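Local coordinates for protein MPT synthase subunit 2 (Burkholderia ambifaria, PDB 7L32) that probably serves as the large, catalytic subunit of molybdopterin synthase, which inserts sulfur into precursor Z to make molybdopterin during molybdenum cofactor biosynthesis, at residues Leu70-Trp81 against Ala116-Leu125; Trp81-His90 against Val102-Asp113. All coordinates share one frame; numbering follows the deposited sequence.

Contact 1. Residues Leu70-Trp81 against Ala116-Leu125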
loop_
_atom_site.group_PDB
_atom_site.type_symbol
_atom_site.label_atom_id
_atom_site.label_comp_id
_atom_site.label_asym_id
_atom_site.label_seq_id
_atom_site.Cartn_x
_atom_site.Cartn_y
_atom_site.Cartn_z
ATOM N N LEU A 70 -14.255 8.620 10.429
ATOM C CA LEU A 70 -12.996 8.440 9.706
ATOM C C LEU A 70 -11.887 9.297 10.314
ATOM O O LEU A 70 -10.726 8.865 10.392
ATOM C CB LEU A 70 -13.190 8.768 8.227
ATOM C CG LEU A 70 -14.132 7.859 7.425
ATOM C CD1 LEU A 70 -14.305 8.399 6.010
ATOM C CD2 LEU A 70 -13.623 6.387 7.397
ATOM N N GLU A 71 -12.227 10.520 10.742
ATOM C CA GLU A 71 -11.249 11.389 11.395
ATOM C C GLU A 71 -10.764 10.778 12.710
ATOM O O GLU A 71 -9.579 10.879 13.050
ATOM C CB GLU A 71 -11.863 12.777 11.638
ATOM C CG GLU A 71 -12.074 13.587 10.354
ATOM C CD GLU A 71 -13.107 14.705 10.509
ATOM O OE1 GLU A 71 -13.577 14.959 11.649
ATOM O OE2 GLU A 71 -13.459 15.323 9.479
ATOM N N LYS A 72 -11.676 10.169 13.477
ATOM C CA LYS A 72 -11.304 9.496 14.720
ATOM C C LYS A 72 -10.368 8.319 14.459
ATOM O O LYS A 72 -9.407 8.092 15.212
ATOM C CB LYS A 72 -12.566 9.015 15.435
ATOM C CG LYS A 72 -12.334 8.083 16.607
ATOM C CD LYS A 72 -13.682 7.662 17.253
ATOM C CE LYS A 72 -13.460 7.055 18.646
ATOM N NZ LYS A 72 -14.694 6.475 19.263
ATOM N N ILE A 73 -10.650 7.547 13.408
ATOM C CA ILE A 73 -9.785 6.417 13.044
ATOM C C ILE A 73 -8.383 6.913 12.698
ATOM O O ILE A 73 -7.376 6.378 13.180
ATOM C CB ILE A 73 -10.411 5.633 11.875
ATOM C CG1 ILE A 73 -11.684 4.919 12.339
ATOM C CG2 ILE A 73 -9.370 4.648 11.254
ATOM C CD1 ILE A 73 -12.561 4.461 11.196
ATOM N N ALA A 74 -8.293 7.946 11.854
ATOM C CA ALA A 74 -6.969 8.464 11.483
ATOM C C ALA A 74 -6.234 9.035 12.688
ATOM O O ALA A 74 -5.014 8.869 12.819
ATOM C CB ALA A 74 -7.107 9.525 10.391
ATOM N N ALA A 75 -6.959 9.724 13.580
ATOM C CA ALA A 75 -6.336 10.262 14.786
ATOM C C ALA A 75 -5.771 9.149 15.668
ATOM O O ALA A 75 -4.674 9.288 16.227
ATOM C CB ALA A 75 -7.348 11.112 15.576
ATOM N N GLU A 76 -6.510 8.045 15.815
ATOM C CA GLU A 76 -6.020 6.901 16.592
ATOM C C GLU A 76 -4.795 6.259 15.941
ATOM O O GLU A 76 -3.854 5.866 16.644
ATOM C CB GLU A 76 -7.130 5.865 16.786
ATOM C CG GLU A 76 -6.674 4.542 17.431
ATOM C CD GLU A 76 -6.156 4.691 18.874
ATOM O OE1 GLU A 76 -6.300 5.767 19.514
ATOM O OE2 GLU A 76 -5.597 3.706 19.386
ATOM N N ALA A 77 -4.777 6.154 14.606
ATOM C CA ALA A 77 -3.557 5.696 13.937
ATOM C C ALA A 77 -2.380 6.597 14.284
ATOM O O ALA A 77 -1.267 6.113 14.525
ATOM C CB ALA A 77 -3.746 5.642 12.415
ATOM N N GLY A 78 -2.605 7.920 14.299
ATOM C CA GLY A 78 -1.545 8.842 14.665
ATOM C C GLY A 78 -1.098 8.717 16.111
ATOM O O GLY A 78 0.069 8.984 16.428
ATOM N N ARG A 79 -2.017 8.349 17.013
ATOM C CA ARG A 79 -1.642 8.114 18.406
ATOM C C ARG A 79 -0.752 6.879 18.530
ATOM O O ARG A 79 0.190 6.860 19.330
ATOM C CB ARG A 79 -2.902 7.928 19.263
ATOM C CG ARG A 79 -2.647 7.957 20.786
ATOM C CD ARG A 79 -3.849 7.459 21.597
ATOM N NE ARG A 79 -4.098 6.053 21.309
ATOM C CZ ARG A 79 -3.396 5.051 21.831
ATOM N NH1 ARG A 79 -2.420 5.270 22.703
ATOM N NH2 ARG A 79 -3.670 3.799 21.461
ATOM N N ARG A 80 -1.059 5.831 17.773
ATOM C CA ARG A 80 -0.311 4.579 17.873
ATOM C C ARG A 80 1.048 4.672 17.187
ATOM O O ARG A 80 2.020 4.076 17.660
ATOM C CB ARG A 80 -1.111 3.433 17.266
ATOM C CG ARG A 80 -2.336 2.991 18.089
ATOM C CD ARG A 80 -3.221 2.035 17.291
ATOM N NE ARG A 80 -4.371 1.561 18.068
ATOM C CZ ARG A 80 -4.588 0.294 18.381
ATOM N NH1 ARG A 80 -3.759 -0.673 17.981
ATOM N NH2 ARG A 80 -5.676 -0.023 19.081
ATOM N N TRP A 81 1.131 5.405 16.080
ATOM C CA TRP A 81 2.371 5.546 15.303
ATOM C C TRP A 81 2.654 7.033 15.159
ATOM O O TRP A 81 2.335 7.644 14.128
ATOM C CB TRP A 81 2.271 4.862 13.932
ATOM C CG TRP A 81 2.119 3.364 14.019
ATOM C CD1 TRP A 81 3.123 2.433 14.206
ATOM C CD2 TRP A 81 0.890 2.623 13.955
ATOM N NE1 TRP A 81 2.582 1.168 14.261
ATOM C CE2 TRP A 81 1.217 1.256 14.105
ATOM C CE3 TRP A 81 -0.459 2.990 13.793
ATOM C CZ2 TRP A 81 0.244 0.241 14.098
ATOM C CZ3 TRP A 81 -1.433 1.982 13.772
ATOM C CH2 TRP A 81 -1.073 0.622 13.939
ATOM N N ALA A 116 1.851 -0.732 8.792
ATOM C CA ALA A 116 1.003 -1.075 9.938
ATOM C C ALA A 116 -0.152 -0.094 10.062
ATOM O O ALA A 116 -1.310 -0.489 10.278
ATOM C CB ALA A 116 1.829 -1.098 11.225
ATOM N N SER A 117 0.146 1.198 9.935
ATOM C CA SER A 117 -0.906 2.201 10.094
ATOM C C SER A 117 -1.920 2.120 8.961
ATOM O O SER A 117 -3.122 2.316 9.187
ATOM C CB SER A 117 -0.300 3.610 10.187
ATOM O OG SER A 117 0.438 3.981 9.019
ATOM N N CYS A 118 -1.462 1.831 7.738
ATOM C CA CYS A 118 -2.397 1.725 6.620
ATOM C C CYS A 118 -3.354 0.555 6.823
ATOM O O CYS A 118 -4.575 0.687 6.612
ATOM C CB CYS A 118 -1.627 1.576 5.306
ATOM S SG CYS A 118 -2.651 1.755 3.826
ATOM N N GLU A 119 -2.828 -0.601 7.242
ATOM C CA GLU A 119 -3.709 -1.746 7.481
ATOM C C GLU A 119 -4.628 -1.501 8.671
ATOM O O GLU A 119 -5.812 -1.877 8.639
ATOM C CB GLU A 119 -2.880 -3.018 7.702
ATOM C CG GLU A 119 -3.730 -4.247 7.893
ATOM C CD GLU A 119 -2.965 -5.563 7.665
ATOM O OE1 GLU A 119 -1.716 -5.591 7.772
ATOM O OE2 GLU A 119 -3.641 -6.556 7.341
ATOM N N PHE A 120 -4.101 -0.886 9.730
ATOM C CA PHE A 120 -4.942 -0.551 10.886
ATOM C C PHE A 120 -6.119 0.336 10.473
ATOM O O PHE A 120 -7.273 0.099 10.883
ATOM C CB PHE A 120 -4.092 0.136 11.972
ATOM C CG PHE A 120 -4.912 0.698 13.114
ATOM C CD1 PHE A 120 -5.285 -0.109 14.176
ATOM C CD2 PHE A 120 -5.297 2.038 13.125
ATOM C CE1 PHE A 120 -6.098 0.388 15.229
ATOM C CE2 PHE A 120 -6.085 2.545 14.160
ATOM C CZ PHE A 120 -6.488 1.728 15.222
ATOM N N VAL A 121 -5.843 1.384 9.694
ATOM C CA VAL A 121 -6.912 2.292 9.264
ATOM C C VAL A 121 -7.948 1.536 8.435
ATOM O O VAL A 121 -9.156 1.723 8.620
ATOM C CB VAL A 121 -6.333 3.501 8.494
ATOM C CG1 VAL A 121 -7.464 4.326 7.822
ATOM C CG2 VAL A 121 -5.507 4.430 9.427
ATOM N N MET A 122 -7.501 0.664 7.520
ATOM C CA MET A 122 -8.446 -0.115 6.711
ATOM C C MET A 122 -9.289 -1.047 7.578
ATOM O O MET A 122 -10.515 -1.143 7.388
ATOM C CB MET A 122 -7.715 -0.938 5.621
ATOM C CG MET A 122 -7.409 -0.134 4.320
ATOM S SD MET A 122 -8.922 0.556 3.554
ATOM C CE MET A 122 -9.821 -0.944 3.217
ATOM N N ASP A 123 -8.659 -1.747 8.536
ATOM C CA ASP A 123 -9.404 -2.656 9.416
ATOM C C ASP A 123 -10.464 -1.896 10.212
ATOM O O ASP A 123 -11.603 -2.350 10.344
ATOM C CB ASP A 123 -8.457 -3.360 10.390
ATOM C CG ASP A 123 -7.641 -4.468 9.734
ATOM O OD1 ASP A 123 -7.990 -4.923 8.617
ATOM O OD2 ASP A 123 -6.643 -4.868 10.360
ATOM N N TYR A 124 -10.076 -0.761 10.793
ATOM C CA TYR A 124 -10.995 0.039 11.614
ATOM C C TYR A 124 -12.093 0.650 10.749
ATOM O O TYR A 124 -13.279 0.653 11.127
ATOM C CB TYR A 124 -10.165 1.123 12.318
ATOM C CG TYR A 124 -10.696 1.836 13.545
ATOM C CD1 TYR A 124 -12.025 1.728 13.946
ATOM C CD2 TYR A 124 -9.866 2.708 14.258
ATOM C CE1 TYR A 124 -12.505 2.431 15.060
ATOM C CE2 TYR A 124 -10.336 3.414 15.380
ATOM C CZ TYR A 124 -11.657 3.271 15.769
ATOM O OH TYR A 124 -12.138 3.964 16.868
ATOM N N LEU A 125 -11.720 1.143 9.566
ATOM C CA LEU A 125 -12.703 1.651 8.608
ATOM C C LEU A 125 -13.746 0.589 8.266
ATOM O O LEU A 125 -14.963 0.838 8.335
ATOM C CB LEU A 125 -11.974 2.121 7.336
ATOM C CG LEU A 125 -12.758 2.762 6.183
ATOM C CD1 LEU A 125 -11.799 3.645 5.360
ATOM C CD2 LEU A 125 -13.431 1.726 5.264
HETATM O O HOH W 1 -14.586 3.589 17.719
#

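Contact 2. Residues Trp81-His90 against Val102-Asp113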
loop_
_atom_site.group_PDB
_atom_site.type_symbol
_atom_site.label_atom_id
_atom_site.label_comp_id
_atom_site.label_asym_id
_atom_site.label_seq_id
_atom_site.Cartn_x
_atom_site.Cartn_y
_atom_site.Cartn_z
ATOM N N TRP A 81 1.131 5.405 16.080
ATOM C CA TRP A 81 2.371 5.546 15.303
ATOM C C TRP A 81 2.654 7.033 15.159
ATOM O O TRP A 81 2.335 7.644 14.128
ATOM C CB TRP A 81 2.271 4.862 13.932
ATOM C CG TRP A 81 2.119 3.364 14.019
ATOM C CD1 TRP A 81 3.123 2.433 14.206
ATOM C CD2 TRP A 81 0.890 2.623 13.955
ATOM N NE1 TRP A 81 2.582 1.168 14.261
ATOM C CE2 TRP A 81 1.217 1.256 14.105
ATOM C CE3 TRP A 81 -0.459 2.990 13.793
ATOM C CZ2 TRP A 81 0.244 0.241 14.098
ATOM C CZ3 TRP A 81 -1.433 1.982 13.772
ATOM C CH2 TRP A 81 -1.073 0.622 13.939
ATOM N N PRO A 82 3.230 7.654 16.188
ATOM C CA PRO A 82 3.536 9.089 16.098
ATOM C C PRO A 82 4.430 9.371 14.896
ATOM O O PRO A 82 5.323 8.585 14.571
ATOM C CB PRO A 82 4.254 9.381 17.424
ATOM C CG PRO A 82 3.706 8.335 18.374
ATOM C CD PRO A 82 3.530 7.101 17.523
ATOM N N GLY A 83 4.143 10.473 14.199
ATOM C CA GLY A 83 4.935 10.889 13.054
ATOM C C GLY A 83 4.398 10.466 11.694
ATOM O O GLY A 83 4.992 10.834 10.674
ATOM N N ILE A 84 3.332 9.670 11.639
ATOM C CA ILE A 84 2.736 9.299 10.353
ATOM C C ILE A 84 1.794 10.415 9.904
ATOM O O ILE A 84 1.459 11.314 10.685
ATOM C CB ILE A 84 1.977 7.962 10.418
ATOM C CG1 ILE A 84 0.733 8.087 11.317
ATOM C CG2 ILE A 84 2.893 6.825 10.890
ATOM C CD1 ILE A 84 -0.280 6.937 11.138
ATOM N N ASP A 85 1.386 10.383 8.642
ATOM C CA ASP A 85 0.249 11.163 8.158
ATOM C C ASP A 85 -0.612 10.214 7.341
ATOM O O ASP A 85 -0.115 9.195 6.821
ATOM C CB ASP A 85 0.681 12.387 7.318
ATOM C CG ASP A 85 -0.405 13.463 7.215
ATOM O OD1 ASP A 85 -1.465 13.329 7.886
ATOM O OD2 ASP A 85 -0.193 14.446 6.461
ATOM N N VAL A 86 -1.915 10.525 7.273
ATOM C CA VAL A 86 -2.948 9.619 6.769
ATOM C C VAL A 86 -3.859 10.382 5.818
ATOM O O VAL A 86 -4.304 11.491 6.138
ATOM C CB VAL A 86 -3.818 9.040 7.918
ATOM C CG1 VAL A 86 -4.910 8.098 7.358
ATOM C CG2 VAL A 86 -2.981 8.365 8.987
ATOM N N ALA A 87 -4.196 9.768 4.681
ATOM C CA ALA A 87 -5.226 10.305 3.791
ATOM C C ALA A 87 -6.251 9.215 3.505
ATOM O O ALA A 87 -5.888 8.056 3.304
ATOM C CB ALA A 87 -4.634 10.831 2.470
ATOM N N ILE A 88 -7.539 9.572 3.529
ATOM C CA ILE A 88 -8.617 8.627 3.242
ATOM C C ILE A 88 -9.578 9.294 2.268
ATOM O O ILE A 88 -10.027 10.424 2.513
ATOM C CB ILE A 88 -9.383 8.208 4.516
ATOM C CG1 ILE A 88 -8.434 7.662 5.601
ATOM C CG2 ILE A 88 -10.507 7.171 4.159
ATOM C CD1 ILE A 88 -9.086 7.521 7.001
ATOM N N VAL A 89 -9.890 8.606 1.169
ATOM C CA VAL A 89 -10.978 9.018 0.272
ATOM C C VAL A 89 -11.910 7.825 0.104
ATOM O O VAL A 89 -11.472 6.743 -0.304
ATOM C CB VAL A 89 -10.470 9.493 -1.099
ATOM C CG1 VAL A 89 -11.654 10.008 -1.963
ATOM C CG2 VAL A 89 -9.383 10.586 -0.956
ATOM N N HIS A 90 -13.191 8.007 0.422
ATOM C CA HIS A 90 -14.151 6.927 0.268
ATOM C C HIS A 90 -15.275 7.395 -0.648
ATOM O O HIS A 90 -15.737 8.534 -0.537
ATOM C CB HIS A 90 -14.709 6.483 1.634
ATOM C CG HIS A 90 -15.225 5.076 1.650
ATOM N ND1 HIS A 90 -16.259 4.648 0.845
ATOM C CD2 HIS A 90 -14.883 4.010 2.417
ATOM C CE1 HIS A 90 -16.517 3.374 1.095
ATOM N NE2 HIS A 90 -15.699 2.962 2.047
ATOM N N VAL A 102 -12.491 2.815 -2.297
ATOM C CA VAL A 102 -11.867 3.467 -1.154
ATOM C C VAL A 102 -10.368 3.438 -1.379
ATOM O O VAL A 102 -9.840 2.485 -1.952
ATOM C CB VAL A 102 -12.267 2.759 0.161
ATOM C CG1 VAL A 102 -11.939 1.273 0.108
ATOM C CG2 VAL A 102 -11.628 3.416 1.382
ATOM N N MET A 103 -9.696 4.503 -0.966
ATOM C CA MET A 103 -8.242 4.481 -0.885
ATOM C C MET A 103 -7.813 4.993 0.478
ATOM O O MET A 103 -8.414 5.927 1.027
ATOM C CB MET A 103 -7.585 5.317 -2.002
ATOM C CG MET A 103 -7.896 6.809 -2.019
ATOM S SD MET A 103 -6.461 7.643 -2.782
ATOM C CE MET A 103 -5.338 7.561 -1.414
ATOM N N VAL A 104 -6.786 4.358 1.029
ATOM C CA VAL A 104 -6.136 4.822 2.246
ATOM C C VAL A 104 -4.650 4.904 1.931
ATOM O O VAL A 104 -4.096 3.958 1.362
ATOM C CB VAL A 104 -6.378 3.878 3.437
ATOM C CG1 VAL A 104 -5.513 4.330 4.638
ATOM C CG2 VAL A 104 -7.886 3.887 3.823
ATOM N N ALA A 105 -4.030 6.041 2.235
ATOM C CA ALA A 105 -2.581 6.199 2.052
ATOM C C ALA A 105 -1.975 6.727 3.349
ATOM O O ALA A 105 -2.554 7.604 4.001
ATOM C CB ALA A 105 -2.273 7.158 0.900
ATOM N N THR A 106 -0.812 6.191 3.732
ATOM C CA THR A 106 -0.101 6.660 4.909
ATOM C C THR A 106 1.346 6.911 4.521
ATOM O O THR A 106 1.869 6.277 3.606
ATOM C CB THR A 106 -0.141 5.667 6.080
ATOM O OG1 THR A 106 0.521 4.436 5.715
ATOM C CG2 THR A 106 -1.599 5.368 6.524
ATOM N N VAL A 107 1.980 7.856 5.200
ATOM C CA VAL A 107 3.400 8.119 4.990
ATOM C C VAL A 107 4.083 8.134 6.348
ATOM O O VAL A 107 3.493 8.537 7.360
ATOM C CB VAL A 107 3.654 9.430 4.199
ATOM C CG1 VAL A 107 3.077 10.675 4.915
ATOM C CG2 VAL A 107 5.147 9.622 3.905
ATOM N N ALA A 108 5.334 7.664 6.367
ATOM C CA ALA A 108 6.122 7.601 7.579
ATOM C C ALA A 108 7.591 7.684 7.194
ATOM O O ALA A 108 7.959 7.603 6.019
ATOM C CB ALA A 108 5.844 6.306 8.355
ATOM N N SER A 109 8.443 7.827 8.202
ATOM C CA SER A 109 9.867 7.809 7.917
ATOM C C SER A 109 10.330 6.427 7.458
ATOM O O SER A 109 11.301 6.324 6.695
ATOM C CB SER A 109 10.658 8.271 9.146
ATOM O OG SER A 109 10.503 7.366 10.219
ATOM N N HIS A 110 9.670 5.362 7.916
ATOM C CA HIS A 110 10.098 4.003 7.592
ATOM C C HIS A 110 8.895 3.123 7.257
ATOM O O HIS A 110 7.761 3.382 7.692
ATOM C CB HIS A 110 10.928 3.435 8.752
ATOM C CG HIS A 110 12.165 4.240 9.041
ATOM N ND1 HIS A 110 12.245 5.146 10.079
ATOM C CD2 HIS A 110 13.367 4.280 8.416
ATOM C CE1 HIS A 110 13.444 5.706 10.084
ATOM N NE2 HIS A 110 14.144 5.196 9.084
ATOM N N ARG A 111 9.165 2.064 6.475
ATOM C CA ARG A 111 8.082 1.280 5.876
ATOM C C ARG A 111 7.264 0.530 6.922
ATOM O O ARG A 111 6.053 0.351 6.728
ATOM C CB ARG A 111 8.629 0.304 4.810
ATOM C CG ARG A 111 9.558 -0.786 5.323
ATOM C CD ARG A 111 10.045 -1.730 4.167
ATOM N NE ARG A 111 10.894 -2.781 4.712
ATOM C CZ ARG A 111 12.177 -2.623 5.009
ATOM N NH1 ARG A 111 12.809 -1.480 4.765
ATOM N NH2 ARG A 111 12.842 -3.633 5.564
ATOM N N GLY A 112 7.877 0.138 8.044
ATOM C CA GLY A 112 7.141 -0.621 9.055
ATOM C C GLY A 112 5.930 0.132 9.583
ATOM O O GLY A 112 4.814 -0.408 9.631
ATOM N N ASP A 113 6.129 1.401 9.949
ATOM C CA ASP A 113 5.022 2.224 10.448
ATOM C C ASP A 113 4.019 2.548 9.347
ATOM O O ASP A 113 2.809 2.660 9.601
ATOM C CB ASP A 113 5.558 3.527 11.049
ATOM C CG ASP A 113 6.262 3.329 12.381
ATOM O OD1 ASP A 113 6.380 2.196 12.886
ATOM O OD2 ASP A 113 6.691 4.350 12.934
HETATM O O HOH W 2 5.872 5.966 15.048
HETATM O O HOH W 3 6.374 6.997 12.347
HETATM O O HOH W 4 7.484 8.864 10.640
#

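Contact 1. Residues Leu70-Trp81 against Ala116-Leu125
Phe-120 and Tyr-124 both carry CG anti to the backbone N (chi1 172° and -161°), which throws their rings across to the helix of Ile-73, Glu-76, Ala-77 and Arg-80. The two helix segments run roughly antiparallel, with axes 9.6 Å apart at closest approach. Phe-120 is a knob in the hole formed by those four residues. Over one face of its ring passes Arg-80, whose extended chain sets CD 4.1 Å from the ring centroid; the guanidinium follows, CZ lying 3.5 Å from Phe-120 CE1, with the two planes 28° apart. Trp-81 approaches the same ring in an offset edge-to-face pair, its six-membered ring 5.6 Å away between centroids. The indole lays one face over the backbone of Ala-116 and Ser-117, and Trp-81 CZ2 meets Ala-116 CB at 3.5 Å. One turn further along, Ile-73 CG1 stands almost on the normal of the Tyr-124 ring, 3.3 Å from its centroid, a CH-pi contact over the middle of the face. Deeper in, Ala-77 CB touches Val-121 CG2 and Leu-70 CD2 reaches Leu-125 CD1, on the side where Val-121 and Leu-125 also meet Ile-88 of the sheet.

The polar groups lie toward the outer side. Arg-79 grips the Glu-76 carboxylate side-on, NE to OE1 and NH2 to OE2, while Arg-80 NE reaches OE2 on its anti side at 2.8 Å. Trp-157 packs edge-to-face on Phe-120, and its O accepts from Arg-80 NH1. A water 2.6 Å from Tyr-124 OH takes a weak bond from Lys-72 NZ, linking the helices. Direct contacts between them are apolar, aromatic and CH-pi. The bonds at Arg-80 NE and NH1 probably limit rotation of its guanidinium, keeping CD over the Phe-120 ring and the guanidinium at CE1.

Contact 2. Residues Trp81-His90 against Val102-Asp113
Backbone hydrogen bonds join Asp-85, Ala-87 and Val-89 to Val-107, Ala-105 and Met-103, two for each of these antiparallel hydrogen-bonded pairs. The straightest run from Ala-105 N to Ala-87 O (2.9 Å) and from Met-103 N to Val-89 O (2.9 Å), each with an N-H...O angle of 169°. The strand axes lie 4.8 Å apart and 170° from parallel. Alternating with these pairs, CA-H...O contacts fill the non-hydrogen-bonded positions, as where Thr-106 CA comes 3.2 Å from Asp-85 O.

Among the side chains, Val-102 CB lies over one face of the His-90 imidazole, 4.0 Å from its centroid; Phe-131 stacks with the same ring. Val-86 and Thr-106 point the same way side by side, while Val-89 CB meets Met-103 CG at 3.8 Å on the other face of the sheet. Ile-84 CG2, anti to its carbonyl carbon, packs on Ala-108 CB where strand 100-108 ends and strand 85-91 is about to begin.

Water links the loops beyond. Two waters each bridge Pro-82 O and Asp-113 OD2 at the type II turn Trp-81 to Ile-84; water 3 lies 2.7 Å from Asp-113 OD2.

Strands 85-91 and 100-108 are the central pair of the mixed sheet, flanked by 11-15 and 37-44; with helices packed on both faces, this is the layered alpha/beta core of the MoaE fold.

From the N terminus, helix 65-80 supplies the first half of contact 1 and passes through Trp-81, which both contacts share, into the turn and strand 85-91. Strand 100-108 returns alongside it and closes the shorter loop, contact 2; helix 111-128 then runs back against helix 65-80 and closes the longer one, contact 1. Contact 2 is thus nested inside the loop of contact 1, their centres about 8 Å apart. Helix 111-128 packs on strand 100-108 through Met-122 SD and Val-104 CG2 (3.5 Å) and on the turn before strand 85-91 through Ser-117 CB and Ile-84 CD1; from helix 65-80, Ala-74 packs on Val-86. Asp-123 of the second subunit pairs with Arg-111 of helix 111-128.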